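PDB 3BKN: bacterioferritin from Mycobacterium smegmatis str. MC2 155, which probably stores iron in a heme-containing shell of 24 subunits, oxidising ferrous iron with dioxygen and depositing the ferric product as a mineral in the central cavity. Local coordinates for residues M1-P5 against L63-G67. Sequence-based numbering, arbitrary orientation.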
loop_
_atom_site.group_PDB
_atom_site.type_symbol
_atom_site.label_atom_id
_atom_site.label_comp_id
_atom_site.label_asym_id
_atom_site.label_seq_id
_atom_site.Cartn_x
_atom_site.Cartn_y
_atom_site.Cartn_z
ATOM N N MET A 1 -6.743 2.420 54.105
ATOM C CA MET A 1 -8.032 2.156 54.802
ATOM C C MET A 1 -7.872 0.960 55.694
ATOM O O MET A 1 -7.057 0.094 55.428
ATOM C CB MET A 1 -9.090 1.781 53.782
ATOM C CG MET A 1 -9.709 2.926 53.043
ATOM S SD MET A 1 -10.116 2.435 51.369
ATOM C CE MET A 1 -11.308 1.101 51.688
ATOM N N GLN A 2 -8.670 0.876 56.735
ATOM C CA GLN A 2 -8.617 -0.318 57.552
ATOM C C GLN A 2 -9.799 -1.197 57.229
ATOM O O GLN A 2 -10.927 -0.787 57.309
ATOM C CB GLN A 2 -8.495 -0.005 59.046
ATOM C CG GLN A 2 -7.061 0.401 59.490
ATOM C CD GLN A 2 -6.695 -0.204 60.851
ATOM O OE1 GLN A 2 -6.899 -1.407 61.072
ATOM N NE2 GLN A 2 -6.166 0.626 61.771
ATOM N N GLY A 3 -9.533 -2.415 56.809
ATOM C CA GLY A 3 -10.618 -3.318 56.525
ATOM C C GLY A 3 -11.195 -3.876 57.801
ATOM O O GLY A 3 -10.541 -3.932 58.842
ATOM N N ASP A 4 -12.431 -4.309 57.722
ATOM C CA ASP A 4 -13.005 -5.085 58.780
ATOM C C ASP A 4 -12.209 -6.385 59.043
ATOM O O ASP A 4 -11.897 -7.108 58.124
ATOM C CB ASP A 4 -14.493 -5.318 58.507
ATOM C CG ASP A 4 -15.089 -6.335 59.444
ATOM O OD1 ASP A 4 -14.898 -7.543 59.158
ATOM O OD2 ASP A 4 -15.709 -5.946 60.481
ATOM N N PRO A 5 -11.831 -6.642 60.312
ATOM C CA PRO A 5 -11.001 -7.828 60.569
ATOM C C PRO A 5 -11.609 -9.198 60.129
ATOM O O PRO A 5 -10.834 -10.104 59.767
ATOM C CB PRO A 5 -10.713 -7.738 62.069
ATOM C CG PRO A 5 -11.797 -6.805 62.623
ATOM C CD PRO A 5 -12.079 -5.847 61.539
ATOM N N LEU A 63 -4.232 -5.856 50.640
ATOM C CA LEU A 63 -3.264 -4.773 50.829
ATOM C C LEU A 63 -3.941 -3.418 50.945
ATOM O O LEU A 63 -3.635 -2.644 51.827
ATOM C CB LEU A 63 -2.254 -4.779 49.673
ATOM C CG LEU A 63 -1.239 -5.900 49.864
ATOM C CD1 LEU A 63 -0.417 -6.000 48.634
ATOM C CD2 LEU A 63 -0.381 -5.680 51.162
ATOM N N LEU A 64 -4.891 -3.165 50.071
ATOM C CA LEU A 64 -5.661 -1.944 50.107
ATOM C C LEU A 64 -6.383 -1.786 51.471
ATOM O O LEU A 64 -6.537 -0.671 51.967
ATOM C CB LEU A 64 -6.609 -1.916 48.899
ATOM C CG LEU A 64 -7.335 -0.624 48.617
ATOM C CD1 LEU A 64 -8.088 -0.638 47.247
ATOM C CD2 LEU A 64 -8.288 -0.362 49.800
ATOM N N LEU A 65 -6.783 -2.894 52.099
ATOM C CA LEU A 65 -7.469 -2.826 53.381
ATOM C C LEU A 65 -6.485 -2.915 54.558
ATOM O O LEU A 65 -6.891 -3.133 55.705
ATOM C CB LEU A 65 -8.567 -3.902 53.453
ATOM C CG LEU A 65 -9.780 -3.812 52.495
ATOM C CD1 LEU A 65 -10.846 -4.912 52.701
ATOM C CD2 LEU A 65 -10.455 -2.447 52.504
ATOM N N ASP A 66 -5.201 -2.728 54.262
ATOM C CA ASP A 66 -4.075 -2.760 55.218
ATOM C C ASP A 66 -3.943 -4.024 55.969
ATOM O O ASP A 66 -3.568 -3.983 57.132
ATOM C CB ASP A 66 -4.117 -1.669 56.269
ATOM C CG ASP A 66 -3.799 -0.314 55.719
ATOM O OD1 ASP A 66 -3.257 -0.179 54.594
ATOM O OD2 ASP A 66 -4.116 0.648 56.428
ATOM N N GLY A 67 -4.271 -5.141 55.328
ATOM C CA GLY A 67 -4.121 -6.476 55.912
ATOM C C GLY A 67 -2.808 -7.067 55.482
ATOM O O GLY A 67 -2.024 -6.438 54.749
#
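Met1 lies across Leu64 and Leu65, and its side chain can be followed atom by atom. CB lies 4.0 Å from Leu64 O; CG turns anti to the carbonyl carbon (chi1 -80°), and the bends beyond it bring SD to 3.7 Å from Leu64 CD2. The terminal CE meets both CD2 methyls from one side, 3.7 Å from Leu65 CD2 and 3.9 Å from Leu64 CD2. A long, unbranched thioether suits this place, since it can bend to reach both CD2 methyls. Two residues on, Gly3 N donates to Leu65 O (3.0 Å, N-H...O angle 157°), using a carbonyl just past the helical turns. Gly3 CA rests 3.7 Å from Leu65 CB, and glycine suits the place because a CB would point toward Leu65. Asp66, with positive phi, is the C' residue of the Schellman motif ending helix 38-64. Its OD2 makes a long salt bridge to the terminal Met1 N (3.9 Å), which is also hydrogen-bonded to Glu135 of a second subunit; together these carboxylates probably help to balance the amino-terminal charge. The Asp66 side chain also lies about 3 Å from a bound magnesium ion. The N-terminal lead-in thus runs past the end of helix 38-64; farther along, Asp4 OD1 accepts from Val7 N, N-capping helix 5-34. Met1 also packs on Tyr95 of the second subunit, placing this surface contact of the four-helix bundle at a subunit interface.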